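Local coordinates for DUF416 domain-containing protein (Shewanella baltica, PDB 2Q9R), which is of unknown function but is an all-helical member of the DUF416 family that holds benzoic acid in its crystal, at residues Ala48-Ala53 and Val100-Leu105; Leu54-Gln59 and Leu66-Asp71; Ser136-Val141 and Asp146-Ala151. All blocks are in the same frame, centred on the assembly; numbering follows the deposited sequence. Where two conformers were deposited one is given.

Interaction 1 (Ala48-Ala53 and Val100-Leu105); sequences AVLSTA and VAISTL
Ile102 lies across Leu50 and Ala53 with both ends of its branched side chain in use. CG1 stands beside the backbone N, anti to the carbonyl carbon (chi1 -64°). With the second torsion extended (162°), this carries Ile102 CD1 to Leu50, while CG2, anti to the backbone N, faces Ala53. Ile102 CD1 rests 3.9 Å from Leu50 CD2 and touches Leu50 CB and CG at a similar range, so the methyl is laid along the inner part of the leucine as well as its tip. The two side chains cross at about a right angle. One turn further along the first helix, the methyl of Ala53 points at the partner helix, and its CB meets Ile102 CG2 at 3.8 Å. Here two helices of an all-alpha fold pack side chain to side chain: one large residue of helix 92-111 bridges two residues three apart on helix 47-62, one of them small, and the backbones come near, with the CA atoms of Leu50 and Ile102 7.5 Å apart. No polar group takes part between the segments; all three residues are buried. Leu77 of helix 70-79 also packs on Ile102, and Tyr35 of helix 17-42 touches Leu50, which places the pair inside a larger cluster. The threonine hydroxyls of both segments turn back on their own helices. Thr52 OG1 reaches Ala48 O at 2.7 Å, and Thr104 OG1 reaches Val100 O at 2.7 Å. Each of these carbonyls also takes the amide of the same threonine, the two donors arriving from opposite faces of its plane.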
loop_
_atom_site.group_PDB
_atom_site.type_symbol
_atom_site.label_atom_id
_atom_site.label_comp_id
_atom_site.label_asym_id
_atom_site.label_seq_id
_atom_site.Cartn_x
_atom_site.Cartn_y
_atom_site.Cartn_z
ATOM N N ALA A 48 19.469 14.265 7.190
ATOM C CA ALA A 48 20.100 15.346 6.424
ATOM C C ALA A 48 21.369 14.879 5.706
ATOM O O ALA A 48 21.793 15.461 4.701
ATOM C CB ALA A 48 20.419 16.514 7.353
ATOM N N VAL A 49 22.002 13.834 6.230
ATOM C CA VAL A 49 23.173 13.254 5.565
ATOM C C VAL A 49 22.780 12.638 4.218
ATOM O O VAL A 49 23.510 12.790 3.209
ATOM C CB VAL A 49 23.906 12.222 6.480
ATOM C CG1 VAL A 49 24.774 11.300 5.655
ATOM C CG2 VAL A 49 24.714 12.948 7.586
ATOM N N LEU A 50 21.622 11.969 4.200
ATOM C CA LEU A 50 21.064 11.384 2.989
ATOM C C LEU A 50 20.536 12.477 2.065
ATOM O O LEU A 50 20.787 12.420 0.871
ATOM C CB LEU A 50 19.948 10.388 3.293
ATOM C CG LEU A 50 20.269 8.996 3.842
ATOM C CD1 LEU A 50 20.782 9.128 5.302
ATOM C CD2 LEU A 50 19.050 8.102 3.752
ATOM N N SER A 51 19.821 13.476 2.593
ATOM C CA SER A 51 19.293 14.518 1.716
ATOM C C SER A 51 20.407 15.375 1.103
ATOM O O SER A 51 20.268 15.809 -0.033
ATOM C CB SER A 51 18.233 15.391 2.407
ATOM O OG SER A 51 18.750 16.029 3.554
ATOM N N THR A 52 21.500 15.597 1.839
ATOM C CA THR A 52 22.656 16.312 1.314
ATOM C C THR A 52 23.306 15.528 0.180
ATOM O O THR A 52 23.646 16.087 -0.854
ATOM C CB THR A 52 23.754 16.570 2.376
ATOM O OG1 THR A 52 23.213 17.336 3.454
ATOM C CG2 THR A 52 24.910 17.359 1.778
ATOM N N ALA A 53 23.503 14.237 0.393
ATOM C CA ALA A 53 23.986 13.374 -0.666
ATOM C C ALA A 53 23.051 13.419 -1.881
ATOM O O ALA A 53 23.499 13.548 -3.023
ATOM C CB ALA A 53 24.179 11.915 -0.136
ATOM N N VAL A 100 21.824 2.547 1.896
ATOM C CA VAL A 100 22.741 1.682 1.133
ATOM C C VAL A 100 22.620 1.917 -0.398
ATOM O O VAL A 100 23.625 1.887 -1.142
ATOM C CB VAL A 100 22.569 0.175 1.501
ATOM C CG1 VAL A 100 23.206 -0.724 0.461
ATOM C CG2 VAL A 100 23.119 -0.131 2.933
ATOM N N ALA A 101 21.415 2.179 -0.866
ATOM C CA ALA A 101 21.198 2.609 -2.276
ATOM C C ALA A 101 21.978 3.867 -2.657
ATOM O O ALA A 101 22.588 3.942 -3.706
ATOM C CB ALA A 101 19.702 2.834 -2.528
ATOM N N ILE A 102 21.907 4.876 -1.802
ATOM C CA ILE A 102 22.594 6.120 -2.056
ATOM C C ILE A 102 24.087 5.859 -2.049
ATOM O O ILE A 102 24.803 6.329 -2.957
ATOM C CB ILE A 102 22.195 7.220 -1.033
ATOM C CG1 ILE A 102 20.704 7.545 -1.209
ATOM C CG2 ILE A 102 23.052 8.452 -1.252
ATOM C CD1 ILE A 102 20.043 8.286 -0.022
ATOM N N SER A 103 24.558 5.078 -1.080
ATOM C CA SER A 103 25.976 4.747 -1.024
ATOM C C SER A 103 26.430 4.003 -2.277
ATOM O O SER A 103 27.476 4.306 -2.824
ATOM C CB SER A 103 26.306 3.897 0.199
ATOM O OG SER A 103 25.956 4.545 1.408
ATOM N N THR A 104 25.662 2.988 -2.683
ATOM C CA THR A 104 25.935 2.213 -3.900
ATOM C C THR A 104 25.978 3.119 -5.150
ATOM O O THR A 104 26.885 3.040 -5.950
ATOM C CB THR A 104 24.866 1.119 -4.081
ATOM O OG1 THR A 104 24.831 0.308 -2.900
ATOM C CG2 THR A 104 25.131 0.256 -5.321
ATOM N N LEU A 105 25.015 4.017 -5.284
ATOM C CA LEU A 105 25.011 4.938 -6.438
ATOM C C LEU A 105 26.208 5.895 -6.467
ATOM O O LEU A 105 26.835 6.101 -7.538
ATOM C CB LEU A 105 23.676 5.702 -6.475
ATOM C CG LEU A 105 23.580 6.784 -7.531
ATOM C CD1 LEU A 105 23.944 6.230 -8.953
ATOM C CD2 LEU A 105 22.172 7.394 -7.467
#

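Interaction 2 (Leu54-Gln59 and Leu66-Asp71); sequences LELLWQ and LKFNID. With SO4 (sulfate ion), chain C.
Leu56 lies over one face of the Phe68 ring, its CB 4.1 Å from the ring centroid and 16° off the normal, a CH-pi contact displaced toward the rim. The same side chain continues over that face, where Leu56 CD1 comes within 3.8 Å of Phe68 CD2. The ring is presented to the helix because CG of Phe68 sits between its backbone N and carbonyl carbon (chi1 61°), a rotamer that folds the ring back over its own main chain. Beside it, Leu66 uses a single methyl: CD2 is pressed against the helix backbone, 3.6 Å from Leu56 O, and also meets CB of Gln59 at 3.7 Å. This is the close-packed half, a largely apolar contact with no hydrogen bond across it, by which the chain returning from helix 47-62 is laid against that helix before the next one starts. Toward solvent the order slackens. Gln59 bends at its second torsion and gives Glu55 OE2 a weak bond only, from NE2, while Lys67 is not modelled beyond CG. Farther along, Asn69 is the N-cap of helix 70-79, with OD1 accepting from Val72 N. A sulfate, probably from the crystallisation liquor, sits at this helix start: Asp71 N donates to its O4 at 2.9 Å and Ile70 N to its O2 at 3.2 Å, where the positive end of the helix dipole would be expected to favour an anion. Gln110 of helix 92-111 also binds the sulfate and holds Asp71 OD1. The same helix completes the setting, since its Leu106 packs on both Phe68 and Leu57 and so lies against both helix 47-62 and the loop leading into helix 70-79.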
loop_
_atom_site.group_PDB
_atom_site.type_symbol
_atom_site.label_atom_id
_atom_site.label_comp_id
_atom_site.label_asym_id
_atom_site.label_seq_id
_atom_site.Cartn_x
_atom_site.Cartn_y
_atom_site.Cartn_z
ATOM N N LEU A 54 21.758 13.365 -1.640
ATOM C CA LEU A 54 20.802 13.402 -2.760
ATOM C C LEU A 54 20.881 14.689 -3.594
ATOM O O LEU A 54 20.777 14.643 -4.813
ATOM C CB LEU A 54 19.387 13.115 -2.282
ATOM C CG LEU A 54 19.039 11.636 -1.984
ATOM C CD1 LEU A 54 17.840 11.540 -1.020
ATOM C CD2 LEU A 54 18.817 10.815 -3.286
ATOM N N GLU A 55 21.047 15.827 -2.929
ATOM C CA GLU A 55 21.077 17.098 -3.577
ATOM C C GLU A 55 22.324 17.198 -4.455
ATOM O O GLU A 55 22.254 17.695 -5.564
ATOM C CB GLU A 55 21.058 18.201 -2.497
ATOM C CG GLU A 55 21.278 19.645 -3.057
ATOM C CD GLU A 55 20.079 20.204 -3.850
ATOM O OE1 GLU A 55 18.991 20.348 -3.243
ATOM O OE2 GLU A 55 20.237 20.517 -5.062
ATOM N N LEU A 56 23.443 16.666 -3.963
ATOM C CA LEU A 56 24.661 16.556 -4.748
ATOM C C LEU A 56 24.485 15.592 -5.923
ATOM O O LEU A 56 24.964 15.863 -7.013
ATOM C CB LEU A 56 25.841 16.159 -3.835
ATOM C CG LEU A 56 26.304 17.220 -2.805
ATOM C CD1 LEU A 56 27.323 16.644 -1.799
ATOM C CD2 LEU A 56 26.951 18.407 -3.488
ATOM N N LEU A 57 23.764 14.483 -5.741
ATOM C CA LEU A 57 23.485 13.602 -6.883
ATOM C C LEU A 57 22.620 14.307 -7.936
ATOM O O LEU A 57 22.866 14.174 -9.146
ATOM C CB LEU A 57 22.810 12.288 -6.447
ATOM C CG LEU A 57 23.760 11.358 -5.683
ATOM C CD1 LEU A 57 22.980 10.374 -4.805
ATOM C CD2 LEU A 57 24.753 10.654 -6.606
ATOM N N TRP A 58 21.616 15.052 -7.496
ATOM C CA TRP A 58 20.805 15.806 -8.454
ATOM C C TRP A 58 21.677 16.826 -9.198
ATOM O O TRP A 58 21.609 16.922 -10.428
ATOM C CB TRP A 58 19.623 16.485 -7.793
ATOM C CG TRP A 58 18.534 15.528 -7.432
ATOM C CD1 TRP A 58 18.141 15.188 -6.180
ATOM C CD2 TRP A 58 17.705 14.777 -8.329
ATOM N NE1 TRP A 58 17.108 14.273 -6.234
ATOM C CE2 TRP A 58 16.818 14.010 -7.541
ATOM C CE3 TRP A 58 17.610 14.683 -9.713
ATOM C CZ2 TRP A 58 15.895 13.140 -8.101
ATOM C CZ3 TRP A 58 16.651 13.845 -10.270
ATOM C CH2 TRP A 58 15.802 13.110 -9.474
ATOM N N GLN A 59 22.469 17.601 -8.447
ATOM C CA GLN A 59 23.332 18.603 -9.060
ATOM C C GLN A 59 24.333 17.995 -10.026
ATOM O O GLN A 59 24.704 18.618 -11.035
ATOM C CB GLN A 59 24.074 19.389 -7.987
ATOM C CG GLN A 59 23.214 20.365 -7.214
ATOM C CD GLN A 59 22.745 21.458 -8.108
ATOM O OE1 GLN A 59 23.551 22.073 -8.818
ATOM N NE2 GLN A 59 21.419 21.692 -8.130
ATOM N N LEU A 66 30.319 20.445 -11.593
ATOM C CA LEU A 66 30.267 20.031 -10.176
ATOM C C LEU A 66 31.321 19.016 -9.749
ATOM O O LEU A 66 31.451 17.955 -10.345
ATOM C CB LEU A 66 28.906 19.478 -9.810
ATOM C CG LEU A 66 28.661 19.145 -8.333
ATOM C CD1 LEU A 66 28.272 20.372 -7.532
ATOM C CD2 LEU A 66 27.556 18.105 -8.259
ATOM N N LYS A 67 32.050 19.339 -8.688
ATOM C CA LYS A 67 32.928 18.370 -8.025
ATOM C C LYS A 67 32.710 18.413 -6.524
ATOM O O LYS A 67 32.417 19.473 -5.966
ATOM C CB LYS A 67 34.401 18.643 -8.319
ATOM C CG LYS A 67 34.892 18.074 -9.647
ATOM N N PHE A 68 32.853 17.268 -5.880
ATOM C CA PHE A 68 32.763 17.201 -4.424
ATOM C C PHE A 68 33.453 15.952 -3.928
ATOM O O PHE A 68 33.760 15.064 -4.713
ATOM C CB PHE A 68 31.306 17.283 -3.938
ATOM C CG PHE A 68 30.438 16.170 -4.422
ATOM C CD1 PHE A 68 29.828 16.234 -5.668
ATOM C CD2 PHE A 68 30.213 15.049 -3.630
ATOM C CE1 PHE A 68 29.017 15.173 -6.121
ATOM C CE2 PHE A 68 29.420 13.999 -4.069
ATOM C CZ PHE A 68 28.818 14.057 -5.313
ATOM N N ASN A 69 33.691 15.897 -2.623
ATOM C CA ASN A 69 34.325 14.761 -1.984
ATOM C C ASN A 69 33.415 13.568 -1.723
ATOM O O ASN A 69 32.772 13.491 -0.677
ATOM C CB ASN A 69 34.952 15.195 -0.662
ATOM C CG ASN A 69 35.953 14.167 -0.135
ATOM O OD1 ASN A 69 35.822 12.966 -0.385
ATOM N ND2 ASN A 69 36.955 14.640 0.594
ATOM N N ILE A 70 33.405 12.612 -2.647
ATOM C CA ILE A 70 32.540 11.458 -2.538
ATOM C C ILE A 70 32.821 10.585 -1.302
ATOM O O ILE A 70 31.903 10.175 -0.596
ATOM C CB ILE A 70 32.579 10.601 -3.844
ATOM C CG1 ILE A 70 31.996 11.397 -5.015
ATOM C CG2 ILE A 70 31.810 9.310 -3.652
ATOM C CD1 ILE A 70 31.793 10.571 -6.276
ATOM N N ASP A 71 34.096 10.309 -1.041
ATOM C CA ASP A 71 34.491 9.468 0.068
ATOM C C ASP A 71 34.008 9.993 1.392
ATOM O O ASP A 71 33.588 9.215 2.248
ATOM C CB ASP A 71 36.032 9.325 0.107
ATOM C CG ASP A 71 36.573 8.405 -0.980
ATOM O OD1 ASP A 71 35.785 7.725 -1.682
ATOM O OD2 ASP A 71 37.820 8.358 -1.134
HETATM S S SO4 C . 36.464 11.460 -4.416
HETATM O O1 SO4 C . 37.767 12.076 -4.141
HETATM O O2 SO4 C . 35.576 12.469 -5.022
HETATM O O3 SO4 C . 36.577 10.372 -5.402
HETATM O O4 SO4 C . 35.979 10.983 -3.109
#

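Interaction 3 (Ser136-Val141 and Asp146-Ala151); sequences SDVDLV and DDFVFA. With BEZ (benzoic acid), chain E.
Phe148 turns its ring toward the loop that joins helix 120-136 to helix 142-150, where the connection between two successive helices of this all-alpha fold packs on it. A first torsion of 174°, with Phe148 CG opposite the backbone N, extends the ring toward Ser136, at the end of helix 120-136, and two side chains of the loop, each meeting it differently. Val138 comes from the opposite direction and sets CG2 over one face, with CG1 4.0 Å from Phe148 CZ. Leu140 crosses at about a right angle nearer the root of the ring, CD1 lying 3.3 Å from Phe148 CB, a tight fit for two carbons. Ser136 approaches the edge in the ring plane, OG 3.2 Å from Phe148 CE2. Were Phe148 replaced by an alanine, Val138 and Leu140 would probably face a gap, and the loop would lose its apolar partner on helix 142-150. The second subunit also packs here, its Leu37 on Phe148 and its Val41 on Val138. Benzoic acid binds beside the ring and is also bonded by His152 NE2, whose ring meets Phe148 edge-to-face. Ser136 OG has both Ile132 O and the ligand within reach of its one proton; BEZ O2 is 2.9 Å from Ser136 OG and 3.6 Å from Phe148 CZ.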
loop_
_atom_site.group_PDB
_atom_site.type_symbol
_atom_site.label_atom_id
_atom_site.label_comp_id
_atom_site.label_asym_id
_atom_site.label_seq_id
_atom_site.Cartn_x
_atom_site.Cartn_y
_atom_site.Cartn_z
ATOM N N SER A 136 3.347 -11.593 5.280
ATOM C CA SER A 136 2.598 -12.697 4.689
ATOM C C SER A 136 2.779 -14.072 5.304
ATOM O O SER A 136 1.807 -14.802 5.529
ATOM C CB SER A 136 2.956 -12.774 3.221
ATOM O OG SER A 136 2.375 -11.677 2.521
ATOM N N ASP A 137 4.038 -14.457 5.480
ATOM C CA ASP A 137 4.383 -15.755 6.047
ATOM C C ASP A 137 3.713 -16.883 5.271
ATOM O O ASP A 137 3.065 -17.754 5.839
ATOM C CB ASP A 137 3.998 -15.773 7.515
ATOM C CG ASP A 137 4.867 -16.707 8.353
ATOM O OD1 ASP A 137 5.746 -17.435 7.814
ATOM O OD2 ASP A 137 4.646 -16.707 9.582
ATOM N N VAL A 138 3.862 -16.841 3.953
ATOM C CA VAL A 138 3.346 -17.888 3.074
ATOM C C VAL A 138 4.458 -18.841 2.652
ATOM O O VAL A 138 5.639 -18.482 2.653
ATOM C CB VAL A 138 2.662 -17.337 1.786
ATOM C CG1 VAL A 138 1.401 -16.626 2.132
ATOM C CG2 VAL A 138 3.599 -16.439 0.980
ATOM N N ASP A 139 4.050 -20.039 2.254
ATOM C CA ASP A 139 4.986 -21.079 1.857
ATOM C C ASP A 139 5.325 -21.081 0.362
ATOM O O ASP A 139 6.108 -21.925 -0.068
ATOM C CB ASP A 139 4.422 -22.448 2.274
ATOM C CG ASP A 139 4.480 -22.680 3.797
ATOM O OD1 ASP A 139 5.060 -21.841 4.550
ATOM O OD2 ASP A 139 3.955 -23.730 4.230
ATOM N N LEU A 140 4.780 -20.123 -0.401
ATOM C CA LEU A 140 4.887 -20.090 -1.870
ATOM C C LEU A 140 6.299 -19.862 -2.335
ATOM O O LEU A 140 7.077 -19.204 -1.657
ATOM C CB LEU A 140 4.030 -18.958 -2.467
ATOM C CG LEU A 140 2.531 -18.912 -2.211
ATOM C CD1 LEU A 140 1.943 -17.640 -2.799
ATOM C CD2 LEU A 140 1.842 -20.162 -2.783
ATOM N N VAL A 141 6.622 -20.376 -3.516
ATOM C CA VAL A 141 7.926 -20.149 -4.131
ATOM C C VAL A 141 7.796 -19.855 -5.613
ATOM O O VAL A 141 6.746 -20.031 -6.214
ATOM C CB VAL A 141 8.941 -21.346 -3.834
ATOM C CG1 VAL A 141 9.119 -21.523 -2.318
ATOM C CG2 VAL A 141 8.491 -22.672 -4.456
ATOM N N ASP A 146 5.730 -14.979 -6.858
ATOM C CA ASP A 146 5.781 -13.760 -7.662
ATOM C C ASP A 146 4.369 -13.228 -7.888
ATOM O O ASP A 146 4.087 -12.041 -7.682
ATOM C CB ASP A 146 6.455 -14.043 -9.013
ATOM C CG ASP A 146 6.755 -12.769 -9.804
ATOM O OD1 ASP A 146 7.578 -11.950 -9.324
ATOM O OD2 ASP A 146 6.164 -12.585 -10.896
ATOM N N ASP A 147 3.467 -14.098 -8.321
ATOM C CA ASP A 147 2.069 -13.689 -8.510
ATOM C C ASP A 147 1.425 -13.178 -7.219
ATOM O O ASP A 147 0.647 -12.217 -7.222
ATOM C CB ASP A 147 1.213 -14.847 -8.990
ATOM C CG ASP A 147 1.590 -15.363 -10.346
ATOM O OD1 ASP A 147 2.278 -14.677 -11.123
ATOM O OD2 ASP A 147 1.149 -16.493 -10.629
ATOM N N PHE A 148 1.717 -13.863 -6.119
ATOM C CA PHE A 148 1.206 -13.450 -4.822
ATOM C C PHE A 148 1.715 -12.061 -4.441
ATOM O O PHE A 148 0.953 -11.201 -4.005
ATOM C CB PHE A 148 1.622 -14.451 -3.750
ATOM C CG PHE A 148 1.254 -14.040 -2.375
ATOM C CD1 PHE A 148 -0.021 -14.259 -1.897
ATOM C CD2 PHE A 148 2.185 -13.437 -1.544
ATOM C CE1 PHE A 148 -0.369 -13.867 -0.607
ATOM C CE2 PHE A 148 1.857 -13.075 -0.258
ATOM C CZ PHE A 148 0.578 -13.264 0.214
ATOM N N VAL A 149 3.002 -11.829 -4.633
ATOM C CA VAL A 149 3.562 -10.506 -4.357
ATOM C C VAL A 149 2.888 -9.430 -5.240
ATOM O O VAL A 149 2.501 -8.345 -4.753
ATOM C CB VAL A 149 5.102 -10.516 -4.501
ATOM C CG1 VAL A 149 5.673 -9.121 -4.285
ATOM C CG2 VAL A 149 5.731 -11.519 -3.486
ATOM N N PHE A 150 2.695 -9.719 -6.523
ATOM C CA PHE A 150 2.113 -8.713 -7.416
ATOM C C PHE A 150 0.623 -8.493 -7.215
ATOM O O PHE A 150 0.067 -7.564 -7.801
ATOM C CB PHE A 150 2.432 -8.988 -8.897
ATOM C CG PHE A 150 3.788 -8.496 -9.305
ATOM C CD1 PHE A 150 4.929 -9.254 -9.016
ATOM C CD2 PHE A 150 3.948 -7.260 -9.929
ATOM C CE1 PHE A 150 6.197 -8.818 -9.357
ATOM C CE2 PHE A 150 5.234 -6.807 -10.268
ATOM C CZ PHE A 150 6.363 -7.598 -9.974
ATOM N N ALA A 151 -0.035 -9.314 -6.390
ATOM C CA ALA A 151 -1.437 -9.081 -6.051
ATOM C C ALA A 151 -1.555 -7.919 -5.074
ATOM O O ALA A 151 -2.653 -7.550 -4.696
ATOM C CB ALA A 151 -2.023 -10.311 -5.424
HETATM C C BEZ E . -1.094 -11.001 2.708
HETATM O O1 BEZ E . -0.613 -9.905 2.274
HETATM O O2 BEZ E . -0.399 -11.841 3.357
HETATM C C1 BEZ E . -2.521 -11.325 2.432
HETATM C C2 BEZ E . -2.901 -12.654 2.125
HETATM C C3 BEZ E . -4.245 -12.918 1.865
HETATM C C4 BEZ E . -5.185 -11.892 1.922
HETATM C C5 BEZ E . -4.795 -10.586 2.225
HETATM C C6 BEZ E . -3.448 -10.291 2.496
#

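How the interactions relate
From the N terminus, helix 47-62 opens two contacts in succession: its 48-53 part begins interaction 1 and its 54-59 part begins interaction 2. Interaction 2 closes first, a short loop ending at 66-71, and interaction 1 closes at 100-105, so interaction 2 is nested inside the loop of interaction 1. The two also touch, Leu54 and Leu57 packing on Ile102, and together they bind helix 47-62 to the loop leading into helix 70-79 and to helix 92-111. Interaction 3 follows in series on the opposite side of the chain's centre, its centre about 31 Å from that of interaction 1, tying the end of helix 120-136 and the following loop to helix 142-150, beside the second subunit.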